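Local coordinates for protein tryptase inhibitor (Rhipicephalus appendiculatus, PDB 2UUY) that probably inhibits serine endopeptidases such as tryptase, acting through a small disulfide-rich domain related to the Kunitz inhibitors, at residues 7-12 / 30-35. Numbering follows the deposited sequence.
Sequences WSEPVK and KVYEGC
Y32 OH donates a short hydrogen bond to E9 OE2, 2.6 Å away. The carboxylate oxygen takes it on its anti lone pair and lies at the rim of the phenol, in the ring plane, while the carboxylate itself is turned 65° from that plane. With CG anti to the carbonyl carbon (chi1 -65°) and the chain extended beyond it, E9 crosses the tyrosine at roughly a right angle.

The next residue, P10, comes from the opposite direction to the tyrosine and sets CD over one face of the phenol, 3.8 Å from the Y32 ring centroid, a CH-pi contact displaced toward the CZ and CE1 rim. Y23, on the neighbouring strand, meets the Y32 ring nearly perpendicularly and touches P10 as well. A leucine in place of Y32 would probably leave the E9 carboxylate without its hydroxyl mate and take from P10 CD the phenol face it lies against.

Further along, the K12 backbone passes the C35 carbonyl, K12 C lying 4.3 Å from C35 O, while the lysine side chain leads away. C35 is disulfide-bonded to C15, just beyond K12. Together these contacts hold the loop before strand 19-25 against the antiparallel hairpin, consistent with a Kunitz-type, TAP-like inhibitor domain.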
ATOM      1  N   TRP B   7       1.096  20.594 -20.356  1.00  9.05           N
ATOM      2  CA  TRP B   7      -0.051  19.740 -20.662  1.00  9.69           C
ATOM      3  C   TRP B   7      -0.710  19.251 -19.401  1.00  9.54           C
ATOM      4  O   TRP B   7      -0.009  18.983 -18.414  1.00 11.90           O
ATOM      5  CB  TRP B   7       0.418  18.546 -21.486  1.00  9.95           C
ATOM      6  CG  TRP B   7      -0.674  17.818 -22.226  1.00  9.26           C
ATOM      7  CD1 TRP B   7      -1.353  16.687 -21.839  1.00  9.74           C
ATOM      8  CD2 TRP B   7      -1.177  18.157 -23.525  1.00  8.58           C
ATOM      9  NE1 TRP B   7      -2.234  16.329 -22.821  1.00  9.48           N
ATOM     10  CE2 TRP B   7      -2.137  17.212 -23.861  1.00  7.57           C
ATOM     11  CE3 TRP B   7      -0.907  19.200 -24.427  1.00  8.89           C
ATOM     12  CZ2 TRP B   7      -2.849  17.271 -25.046  1.00  8.95           C
ATOM     13  CZ3 TRP B   7      -1.594  19.232 -25.618  1.00  9.98           C
ATOM     14  CH2 TRP B   7      -2.563  18.284 -25.913  1.00  9.20           C
ATOM     15  N   SER B   8      -2.019  19.100 -19.414  1.00  8.89           N
ATOM     16  CA  SER B   8      -2.785  18.584 -18.291  0.50 10.13           C
ATOM     17  C   SER B   8      -2.666  17.075 -18.271  1.00 11.70           C
ATOM     18  O   SER B   8      -3.173  16.415 -19.161  1.00 14.24           O
ATOM     19  CB  SER B   8      -4.262  18.936 -18.449  0.50 10.36           C
ATOM     20  OG  SER B   8      -4.999  18.484 -17.328  0.50 10.92           O
ATOM     21  N   GLU B   9      -1.995  16.554 -17.278  1.00 12.18           N
ATOM     22  CA  GLU B   9      -1.820  15.113 -17.116  1.00 12.24           C
ATOM     23  C   GLU B   9      -2.856  14.591 -16.135  1.00 11.96           C
ATOM     24  O   GLU B   9      -3.580  15.347 -15.497  1.00 11.05           O
ATOM     25  CB  GLU B   9      -0.397  14.829 -16.668  1.00 13.09           C
ATOM     26  CG  GLU B   9       0.570  15.217 -17.752  1.00 14.92           C
ATOM     27  CD  GLU B   9       1.997  14.909 -17.377  1.00 18.12           C
ATOM     28  OE1 GLU B   9       2.728  15.850 -17.008  1.00 22.61           O
ATOM     29  OE2 GLU B   9       2.396  13.742 -17.426  1.00 20.41           O
ATOM     30  N   PRO B  10      -2.953  13.272 -16.001  1.00 11.47           N
ATOM     31  CA  PRO B  10      -3.946  12.767 -15.138  1.00 13.29           C
ATOM     32  C   PRO B  10      -3.793  13.218 -13.684  1.00 11.14           C
ATOM     33  O   PRO B  10      -2.679  13.396 -13.204  1.00 10.53           O
ATOM     34  CB  PRO B  10      -3.721  11.221 -15.169  1.00 14.90           C
ATOM     35  CG  PRO B  10      -3.111  11.026 -16.491  1.00 13.41           C
ATOM     36  CD  PRO B  10      -2.220  12.177 -16.655  1.00 12.26           C
ATOM     37  N   VAL B  11      -4.889  13.438 -12.995  1.00 11.62           N
ATOM     38  CA  VAL B  11      -4.853  13.817 -11.596  1.00 11.40           C
ATOM     39  C   VAL B  11      -4.299  12.636 -10.808  1.00 10.21           C
ATOM     40  O   VAL B  11      -4.755  11.488 -10.961  1.00 11.44           O
ATOM     41  CB  VAL B  11      -6.240  14.226 -11.076  1.00 12.39           C
ATOM     42  CG1 VAL B  11      -6.243  14.366  -9.551  1.00 12.29           C
ATOM     43  CG2 VAL B  11      -6.685  15.542 -11.706  1.00 14.30           C
ATOM     44  N   LYS B  12      -3.282  12.899 -10.001  1.00 10.35           N
ATOM     45  CA  LYS B  12      -2.726  11.864  -9.133  1.00 11.38           C
ATOM     46  C   LYS B  12      -3.703  11.519  -8.020  1.00 10.62           C
ATOM     47  O   LYS B  12      -4.218  12.386  -7.314  1.00 11.97           O
ATOM     48  CB  LYS B  12      -1.434  12.348  -8.516  1.00 11.93           C
ATOM     49  CG  LYS B  12      -0.346  12.493  -9.529  1.00 13.53           C
ATOM     50  CD  LYS B  12       0.915  13.201  -9.022  1.00 15.98           C
ATOM     51  CE  LYS B  12       1.958  13.337 -10.138  1.00 19.83           C
ATOM     52  NZ  LYS B  12       3.315  13.687  -9.634  1.00 25.63           N
ATOM     53  N   LYS B  30       0.699   7.350 -22.966  1.00 10.65           N
ATOM     54  CA  LYS B  30       1.828   7.343 -22.066  1.00 12.32           C
ATOM     55  C   LYS B  30       1.466   6.541 -20.823  1.00 10.51           C
ATOM     56  O   LYS B  30       0.337   6.548 -20.374  1.00 10.22           O
ATOM     57  CB  LYS B  30       2.195   8.773 -21.656  1.00 13.09           C
ATOM     58  CG  LYS B  30       3.392   8.875 -20.710  1.00 18.22           C
ATOM     59  CD  LYS B  30       4.009  10.238 -20.667  1.00 19.68           C
ATOM     60  CE  LYS B  30       5.235  10.236 -19.794  1.00 23.23           C
ATOM     61  NZ  LYS B  30       6.405   9.527 -20.400  1.00 27.80           N
ATOM     62  N   VAL B  31       2.471   5.879 -20.268  1.00 10.53           N
ATOM     63  CA  VAL B  31       2.286   5.110 -19.069  0.50 10.85           C
ATOM     64  C   VAL B  31       2.341   6.015 -17.832  1.00 11.09           C
ATOM     65  O   VAL B  31       3.169   6.937 -17.732  1.00 12.54           O
ATOM     66  CB  VAL B  31       3.302   3.950 -19.017  0.50 10.75           C
ATOM     67  CG1 VAL B  31       4.685   4.443 -18.625  0.50 12.17           C
ATOM     68  CG2 VAL B  31       2.801   2.884 -18.063  0.50 10.70           C
ATOM     69  N   TYR B  32       1.438   5.736 -16.908  1.00  9.73           N
ATOM     70  CA  TYR B  32       1.376   6.407 -15.611  1.00 10.22           C
ATOM     71  C   TYR B  32       1.389   5.324 -14.543  1.00 10.21           C
ATOM     72  O   TYR B  32       0.716   4.310 -14.663  1.00 11.83           O
ATOM     73  CB  TYR B  32       0.121   7.287 -15.519  1.00 10.53           C
ATOM     74  CG  TYR B  32       0.315   8.542 -16.321  1.00 10.41           C
ATOM     75  CD1 TYR B  32       0.889   9.665 -15.749  1.00 12.09           C
ATOM     76  CD2 TYR B  32       0.021   8.583 -17.680  1.00 11.27           C
ATOM     77  CE1 TYR B  32       1.145  10.793 -16.498  1.00 12.84           C
ATOM     78  CE2 TYR B  32       0.269   9.693 -18.433  1.00 11.92           C
ATOM     79  CZ  TYR B  32       0.798  10.798 -17.832  1.00 13.40           C
ATOM     80  OH  TYR B  32       1.054  11.911 -18.605  1.00 16.00           O
ATOM     81  N   GLU B  33       2.202   5.537 -13.517  1.00  9.50           N
ATOM     82  CA  GLU B  33       2.374   4.578 -12.422  1.00  9.70           C
ATOM     83  C   GLU B  33       2.014   5.264 -11.116  1.00  8.31           C
ATOM     84  O   GLU B  33       2.649   6.282 -10.758  1.00  9.42           O
ATOM     85  CB  GLU B  33       3.818   4.130 -12.356  1.00 11.04           C
ATOM     86  CG  GLU B  33       4.309   3.314 -13.524  1.00 15.37           C
ATOM     87  CD  GLU B  33       5.796   3.083 -13.355  1.00 21.59           C
ATOM     88  OE1 GLU B  33       6.147   2.119 -12.679  1.00 22.83           O
ATOM     89  OE2 GLU B  33       6.615   3.927 -13.787  1.00 23.78           O
ATOM     90  N   GLY B  34       1.010   4.754 -10.413  1.00  7.87           N
ATOM     91  CA  GLY B  34       0.561   5.398  -9.188  1.00  8.38           C
ATOM     92  C   GLY B  34      -0.889   5.077  -8.957  1.00  7.21           C
ATOM     93  O   GLY B  34      -1.396   4.043  -9.391  1.00  8.03           O
ATOM     94  N   CYS B  35      -1.567   5.950  -8.211  1.00  8.00           N
ATOM     95  CA  CYS B  35      -2.956   5.710  -7.840  1.00  8.64           C
ATOM     96  C   CYS B  35      -3.871   6.261  -8.902  1.00  9.06           C
ATOM     97  O   CYS B  35      -4.502   7.308  -8.753  1.00 10.78           O
ATOM     98  CB  CYS B  35      -3.255   6.395  -6.489  1.00  9.85           C
ATOM     99  SG  CYS B  35      -4.947   6.119  -5.945  1.00  9.42           S
TER